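Local structure of putative isomerase YbhH (Escherichia coli, 6OTV) at residues Asn125-Pro137 and Ala157-Thr169. The protein is a member of the PrpF family and probably acts as an isomerase, its substrate and physiological role being unknown. Sequence-based numbering, arbitrary orientation.
Sequences NTGTFIEADVQTP and APVALTFLNAAGT. With EDO (1,2-ethanediol), chain D.
Strands 129-135 and 158-163 are antiparallel neighbours in a β-sheet, and the pairing runs on past F163 into the loop that follows. E131 and T162 form a hydrogen-bonded pair, with E131 N to T162 O and T162 N to E131 O both 2.8 Å. One step along, D133 N reaches A160 O, while the return bond from A160 N to D133 O is weak. Toward the other end L164 N donates to F129 O, nearly in line with that carbonyl. Beyond it a side chain takes over from the backbone: N165 OD1 accepts from F129 N at 2.8 Å, almost straight at the hydrogen (177°). N165 CG sits between its own backbone N and carbonyl carbon (chi1 60°), and the amide reaches across to 125-137; its ND2 makes a weak bond to G127 O and meets the F129 ring at the edge, in the ring plane.

I130, A132, L161 and F163 share the apolar face, which helix 94-106 packs against through L97 and S98. There I130 CG1 lies over one face of the F163 ring in a CH-π contact, 4.0 Å from the centroid and displaced toward the rim, and L161 CD2 rests 3.8 Å from A132 CB. E131, D133, A160 and T162 occupy the polar face. A water there lies within hydrogen-bonding distance of E131 O, D133 OD2 and T162 OG1, though it has too few protons to serve every acceptor around it at once. The E131 carboxylate forms salt bridges with R118 and R120 of strand 116-123; its OE2 lies only 2.8 Å from D133 OD1, two acceptors whose repulsion the arginines probably offset. Where the strands part, a second water links Q135 N to P158 O. This is an antiparallel pair inside a mixed β-sheet, with one face against helix 94-106, consistent with the diaminopimelate epimerase-like fold of the PrpF family.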
ATOM      1  N   ASN A 125       5.913  -6.567 -13.187  1.00 39.24           N
ATOM      2  CA  ASN A 125       5.229  -7.066 -14.377  1.00 39.30           C
ATOM      3  C   ASN A 125       3.768  -6.634 -14.406  1.00 40.54           C
ATOM      4  O   ASN A 125       3.251  -6.242 -15.459  1.00 40.20           O
ATOM      5  CB  ASN A 125       5.333  -8.591 -14.439  1.00 36.63           C
ATOM      6  CG  ASN A 125       6.758  -9.089 -14.284  1.00 40.96           C
ATOM      7  OD1 ASN A 125       7.308  -9.104 -13.180  1.00 38.15           O
ATOM      8  ND2 ASN A 125       7.361  -9.509 -15.389  1.00 40.55           N
ATOM      9  N   THR A 126       3.087  -6.692 -13.261  1.00 42.70           N
ATOM     10  CA  THR A 126       1.653  -6.454 -13.200  1.00 41.06           C
ATOM     11  C   THR A 126       1.251  -5.243 -12.372  1.00 43.40           C
ATOM     12  O   THR A 126       0.071  -4.875 -12.393  1.00 42.66           O
ATOM     13  CB  THR A 126       0.927  -7.680 -12.624  1.00 36.69           C
ATOM     14  OG1 THR A 126       1.374  -7.905 -11.281  1.00 37.35           O
ATOM     15  CG2 THR A 126       1.204  -8.919 -13.462  1.00 29.89           C
ATOM     16  N   GLY A 127       2.176  -4.621 -11.643  1.00 43.85           N
ATOM     17  CA  GLY A 127       1.788  -3.584 -10.709  1.00 38.24           C
ATOM     18  C   GLY A 127       1.088  -4.082  -9.464  1.00 45.85           C
ATOM     19  O   GLY A 127       0.580  -3.267  -8.690  1.00 52.94           O
ATOM     20  N   THR A 128       1.044  -5.393  -9.249  1.00 49.66           N
ATOM     21  CA  THR A 128       0.397  -5.961  -8.075  1.00 47.90           C
ATOM     22  C   THR A 128       1.318  -5.870  -6.864  1.00 48.32           C
ATOM     23  O   THR A 128       2.527  -6.102  -6.965  1.00 48.91           O
ATOM     24  CB  THR A 128       0.015  -7.421  -8.336  1.00 49.26           C
ATOM     25  OG1 THR A 128      -0.830  -7.491  -9.489  1.00 57.69           O
ATOM     26  CG2 THR A 128      -0.726  -8.019  -7.144  1.00 55.62           C
ATOM     27  N   PHE A 129       0.739  -5.523  -5.717  1.00 34.64           N
ATOM     28  CA  PHE A 129       1.471  -5.431  -4.459  1.00 33.10           C
ATOM     29  C   PHE A 129       1.172  -6.656  -3.604  1.00 32.60           C
ATOM     30  O   PHE A 129       0.006  -7.010  -3.402  1.00 33.86           O
ATOM     31  CB  PHE A 129       1.105  -4.151  -3.705  1.00 28.92           C
ATOM     32  CG  PHE A 129       1.635  -2.898  -4.343  1.00 32.48           C
ATOM     33  CD1 PHE A 129       1.011  -2.352  -5.453  1.00 36.76           C
ATOM     34  CD2 PHE A 129       2.756  -2.262  -3.827  1.00 35.03           C
ATOM     35  CE1 PHE A 129       1.498  -1.196  -6.042  1.00 40.69           C
ATOM     36  CE2 PHE A 129       3.247  -1.105  -4.407  1.00 32.04           C
ATOM     37  CZ  PHE A 129       2.617  -0.570  -5.516  1.00 34.17           C
ATOM     38  N   ILE A 130       2.226  -7.300  -3.107  1.00 30.11           N
ATOM     39  CA  ILE A 130       2.105  -8.506  -2.297  1.00 32.34           C
ATOM     40  C   ILE A 130       2.944  -8.332  -1.042  1.00 33.69           C
ATOM     41  O   ILE A 130       4.073  -7.829  -1.103  1.00 32.93           O
ATOM     42  CB  ILE A 130       2.552  -9.771  -3.067  1.00 31.65           C
ATOM     43  CG1 ILE A 130       1.826  -9.886  -4.410  1.00 32.93           C
ATOM     44  CG2 ILE A 130       2.309 -11.021  -2.232  1.00 28.41           C
ATOM     45  CD1 ILE A 130       2.629  -9.366  -5.582  1.00 26.93           C
ATOM     46  N   GLU A 131       2.398  -8.743   0.098  1.00 28.24           N
ATOM     47  CA  GLU A 131       3.162  -8.795   1.336  1.00 31.85           C
ATOM     48  C   GLU A 131       3.637 -10.223   1.570  1.00 35.72           C
ATOM     49  O   GLU A 131       2.847 -11.168   1.479  1.00 32.04           O
ATOM     50  CB  GLU A 131       2.344  -8.312   2.535  1.00 29.83           C
ATOM     51  CG  GLU A 131       3.066  -8.537   3.860  1.00 36.48           C
ATOM     52  CD  GLU A 131       2.407  -7.845   5.041  1.00 43.81           C
ATOM     53  OE1 GLU A 131       1.662  -6.863   4.832  1.00 44.38           O
ATOM     54  OE2 GLU A 131       2.645  -8.287   6.185  1.00 41.55           O
ATOM     55  N   ALA A 132       4.925 -10.372   1.859  1.00 26.62           N
ATOM     56  CA  ALA A 132       5.511 -11.650   2.229  1.00 29.14           C
ATOM     57  C   ALA A 132       5.914 -11.602   3.696  1.00 33.97           C
ATOM     58  O   ALA A 132       6.570 -10.652   4.134  1.00 39.73           O
ATOM     59  CB  ALA A 132       6.724 -11.980   1.356  1.00 25.79           C
ATOM     60  N   ASP A 133       5.514 -12.620   4.449  1.00 30.41           N
ATOM     61  CA  ASP A 133       5.861 -12.745   5.858  1.00 34.26           C
ATOM     62  C   ASP A 133       6.883 -13.866   5.989  1.00 27.78           C
ATOM     63  O   ASP A 133       6.551 -15.044   5.817  1.00 29.27           O
ATOM     64  CB  ASP A 133       4.616 -13.002   6.702  1.00 35.07           C
ATOM     65  CG  ASP A 133       3.623 -11.856   6.620  1.00 36.00           C
ATOM     66  OD1 ASP A 133       4.069 -10.688   6.559  1.00 35.76           O
ATOM     67  OD2 ASP A 133       2.403 -12.118   6.601  1.00 38.35           O
ATOM     68  N   VAL A 134       8.124 -13.492   6.282  1.00 28.55           N
ATOM     69  CA  VAL A 134       9.257 -14.407   6.278  1.00 28.73           C
ATOM     70  C   VAL A 134       9.589 -14.790   7.712  1.00 31.88           C
ATOM     71  O   VAL A 134       9.674 -13.924   8.591  1.00 38.50           O
ATOM     72  CB  VAL A 134      10.473 -13.771   5.587  1.00 29.24           C
ATOM     73  CG1 VAL A 134      11.664 -14.716   5.622  1.00 31.87           C
ATOM     74  CG2 VAL A 134      10.122 -13.373   4.155  1.00 28.46           C
ATOM     75  N   GLN A 135       9.775 -16.085   7.949  1.00 32.39           N
ATOM     76  CA  GLN A 135      10.255 -16.568   9.240  1.00 29.42           C
ATOM     77  C   GLN A 135      11.678 -16.067   9.457  1.00 35.12           C
ATOM     78  O   GLN A 135      12.604 -16.468   8.743  1.00 32.20           O
ATOM     79  CB  GLN A 135      10.197 -18.091   9.286  1.00 33.43           C
ATOM     80  CG  GLN A 135       8.808 -18.669   9.085  1.00 45.40           C
ATOM     81  CD  GLN A 135       7.850 -18.262  10.184  1.00 58.28           C
ATOM     82  OE1 GLN A 135       8.243 -18.109  11.340  1.00 67.55           O
ATOM     83  NE2 GLN A 135       6.584 -18.076   9.828  1.00 61.68           N
ATOM     84  N   THR A 136      11.857 -15.183  10.433  1.00 29.88           N
ATOM     85  CA  THR A 136      13.172 -14.634  10.769  1.00 36.33           C
ATOM     86  C   THR A 136      13.375 -14.676  12.280  1.00 40.03           C
ATOM     87  O   THR A 136      13.358 -13.637  12.951  1.00 37.44           O
ATOM     88  CB  THR A 136      13.323 -13.208  10.237  1.00 36.33           C
ATOM     89  OG1 THR A 136      12.188 -12.424  10.628  1.00 28.68           O
ATOM     90  CG2 THR A 136      13.440 -13.209   8.715  1.00 27.48           C
ATOM     91  N   PRO A 137      13.569 -15.865  12.850  1.00 39.98           N
ATOM     92  CA  PRO A 137      13.880 -15.940  14.283  1.00 44.09           C
ATOM     93  C   PRO A 137      15.227 -15.295  14.575  1.00 50.43           C
ATOM     94  O   PRO A 137      16.240 -15.626  13.954  1.00 54.84           O
ATOM     95  CB  PRO A 137      13.893 -17.447  14.569  1.00 42.66           C
ATOM     96  CG  PRO A 137      14.135 -18.087  13.245  1.00 41.56           C
ATOM     97  CD  PRO A 137      13.472 -17.201  12.237  1.00 37.42           C
ATOM     98  N   ALA A 157      10.178 -24.074   5.915  1.00 32.98           N
ATOM     99  CA  ALA A 157       9.530 -22.971   6.604  1.00 34.36           C
ATOM    100  C   ALA A 157       8.429 -22.375   5.730  1.00 31.95           C
ATOM    101  O   ALA A 157       8.630 -22.166   4.530  1.00 31.29           O
ATOM    102  CB  ALA A 157      10.551 -21.891   6.964  1.00 27.54           C
ATOM    103  N   PRO A 158       7.260 -22.087   6.298  1.00 35.13           N
ATOM    104  CA  PRO A 158       6.205 -21.442   5.509  1.00 32.86           C
ATOM    105  C   PRO A 158       6.515 -19.973   5.266  1.00 33.91           C
ATOM    106  O   PRO A 158       7.061 -19.281   6.129  1.00 32.54           O
ATOM    107  CB  PRO A 158       4.958 -21.611   6.385  1.00 30.04           C
ATOM    108  CG  PRO A 158       5.503 -21.638   7.776  1.00 29.84           C
ATOM    109  CD  PRO A 158       6.829 -22.360   7.681  1.00 32.23           C
ATOM    110  N   VAL A 159       6.162 -19.503   4.072  1.00 27.16           N
ATOM    111  CA  VAL A 159       6.157 -18.082   3.751  1.00 26.78           C
ATOM    112  C   VAL A 159       4.741 -17.710   3.338  1.00 31.23           C
ATOM    113  O   VAL A 159       4.144 -18.370   2.478  1.00 28.18           O
ATOM    114  CB  VAL A 159       7.176 -17.724   2.650  1.00 34.85           C
ATOM    115  CG1 VAL A 159       7.049 -18.655   1.457  1.00 31.45           C
ATOM    116  CG2 VAL A 159       7.003 -16.272   2.219  1.00 32.85           C
ATOM    117  N   ALA A 160       4.195 -16.676   3.972  1.00 29.05           N
ATOM    118  CA  ALA A 160       2.839 -16.227   3.698  1.00 31.64           C
ATOM    119  C   ALA A 160       2.868 -15.117   2.656  1.00 31.05           C
ATOM    120  O   ALA A 160       3.619 -14.146   2.796  1.00 38.09           O
ATOM    121  CB  ALA A 160       2.162 -15.741   4.981  1.00 28.57           C
ATOM    122  N   LEU A 161       2.060 -15.272   1.609  1.00 32.93           N
ATOM    123  CA  LEU A 161       1.971 -14.306   0.519  1.00 27.25           C
ATOM    124  C   LEU A 161       0.553 -13.756   0.492  1.00 38.76           C
ATOM    125  O   LEU A 161      -0.392 -14.489   0.179  1.00 34.78           O
ATOM    126  CB  LEU A 161       2.331 -14.952  -0.819  1.00 27.28           C
ATOM    127  CG  LEU A 161       3.714 -15.594  -0.926  1.00 30.19           C
ATOM    128  CD1 LEU A 161       3.910 -16.189  -2.308  1.00 26.06           C
ATOM    129  CD2 LEU A 161       4.812 -14.579  -0.608  1.00 25.86           C
ATOM    130  N   THR A 162       0.404 -12.474   0.814  1.00 30.89           N
ATOM    131  CA  THR A 162      -0.892 -11.809   0.866  1.00 28.68           C
ATOM    132  C   THR A 162      -0.983 -10.790  -0.262  1.00 37.95           C
ATOM    133  O   THR A 162      -0.177  -9.854  -0.327  1.00 37.57           O
ATOM    134  CB  THR A 162      -1.102 -11.128   2.216  1.00 36.57           C
ATOM    135  OG1 THR A 162      -0.956 -12.092   3.265  1.00 32.79           O
ATOM    136  CG2 THR A 162      -2.493 -10.515   2.291  1.00 34.40           C
ATOM    137  N   PHE A 163      -1.974 -10.963  -1.133  1.00 33.13           N
ATOM    138  CA  PHE A 163      -2.176 -10.076  -2.272  1.00 37.89           C
ATOM    139  C   PHE A 163      -3.008  -8.872  -1.846  1.00 38.52           C
ATOM    140  O   PHE A 163      -4.074  -9.025  -1.241  1.00 39.98           O
ATOM    141  CB  PHE A 163      -2.840 -10.836  -3.422  1.00 29.35           C
ATOM    142  CG  PHE A 163      -1.916 -11.813  -4.104  1.00 37.70           C
ATOM    143  CD1 PHE A 163      -1.451 -12.936  -3.430  1.00 40.78           C
ATOM    144  CD2 PHE A 163      -1.504 -11.606  -5.411  1.00 32.36           C
ATOM    145  CE1 PHE A 163      -0.591 -13.831  -4.046  1.00 39.61           C
ATOM    146  CE2 PHE A 163      -0.645 -12.501  -6.036  1.00 36.81           C
ATOM    147  CZ  PHE A 163      -0.188 -13.613  -5.351  1.00 33.38           C
ATOM    148  N   LEU A 164      -2.517  -7.674  -2.168  1.00 37.32           N
ATOM    149  CA  LEU A 164      -3.027  -6.441  -1.581  1.00 39.12           C
ATOM    150  C   LEU A 164      -3.961  -5.657  -2.494  1.00 34.51           C
ATOM    151  O   LEU A 164      -4.829  -4.935  -1.991  1.00 35.60           O
ATOM    152  CB  LEU A 164      -1.856  -5.541  -1.168  1.00 38.53           C
ATOM    153  CG  LEU A 164      -0.828  -6.213  -0.256  1.00 35.95           C
ATOM    154  CD1 LEU A 164       0.358  -5.296   0.001  1.00 29.43           C
ATOM    155  CD2 LEU A 164      -1.477  -6.649   1.051  1.00 37.95           C
ATOM    156  N   ASN A 165      -3.814  -5.770  -3.811  1.00 32.90           N
ATOM    157  CA  ASN A 165      -4.662  -5.036  -4.750  1.00 41.39           C
ATOM    158  C   ASN A 165      -5.045  -5.937  -5.924  1.00 40.89           C
ATOM    159  O   ASN A 165      -4.863  -5.594  -7.094  1.00 44.17           O
ATOM    160  CB  ASN A 165      -3.968  -3.757  -5.225  1.00 38.73           C
ATOM    161  CG  ASN A 165      -2.652  -4.034  -5.933  1.00 41.13           C
ATOM    162  OD1 ASN A 165      -2.003  -5.051  -5.688  1.00 47.27           O
ATOM    163  ND2 ASN A 165      -2.256  -3.130  -6.821  1.00 44.05           N
ATOM    164  N   ALA A 166      -5.599  -7.112  -5.609  1.00 41.74           N
ATOM    165  CA  ALA A 166      -5.969  -8.071  -6.646  1.00 40.24           C
ATOM    166  C   ALA A 166      -7.217  -7.643  -7.408  1.00 38.78           C
ATOM    167  O   ALA A 166      -7.382  -8.016  -8.575  1.00 50.43           O
ATOM    168  CB  ALA A 166      -6.181  -9.455  -6.030  1.00 44.16           C
ATOM    169  N   ALA A 167      -8.103  -6.876  -6.774  1.00 33.35           N
ATOM    170  CA  ALA A 167      -9.352  -6.468  -7.410  1.00 41.22           C
ATOM    171  C   ALA A 167      -9.087  -5.584  -8.625  1.00 53.07           C
ATOM    172  O   ALA A 167      -8.480  -4.515  -8.506  1.00 59.99           O
ATOM    173  CB  ALA A 167     -10.231  -5.732  -6.402  1.00 35.05           C
ATOM    174  N   GLY A 168      -9.545  -6.035  -9.792  1.00 54.69           N
ATOM    175  CA  GLY A 168      -9.450  -5.261 -11.017  1.00 52.23           C
ATOM    176  C   GLY A 168      -8.034  -4.999 -11.489  1.00 53.31           C
ATOM    177  O   GLY A 168      -7.696  -3.866 -11.840  1.00 63.43           O
ATOM    178  N   THR A 169      -7.199  -6.041 -11.514  1.00 58.37           N
ATOM    179  CA  THR A 169      -5.794  -5.860 -11.870  1.00 68.25           C
ATOM    180  C   THR A 169      -5.622  -5.359 -13.299  1.00 73.09           C
ATOM    181  O   THR A 169      -4.690  -4.597 -13.579  1.00 76.56           O
ATOM    182  CB  THR A 169      -5.032  -7.173 -11.680  1.00 70.89           C
ATOM    183  OG1 THR A 169      -5.815  -8.259 -12.191  1.00 80.58           O
ATOM    184  CG2 THR A 169      -4.730  -7.409 -10.209  1.00 64.86           C
TER
HETATM  185  C1  EDO D 402      -7.968  -6.791  -3.447  1.00 65.12           C
HETATM  186  O1  EDO D 402      -8.263  -5.401  -3.284  1.00 71.52           O
HETATM  187  C2  EDO D 402      -6.946  -7.210  -2.396  1.00 62.16           C
HETATM  188  O2  EDO D 402      -6.278  -8.411  -2.800  1.00 55.45           O
HETATM  189  O   HOH W   1       1.551 -12.273   3.979  1.00 29.91           O
HETATM  190  O   HOH W   2       4.960 -17.152   7.854  1.00 52.64           O
HETATM  191  O   HOH W   3       9.348 -17.721   5.601  1.00 27.33           O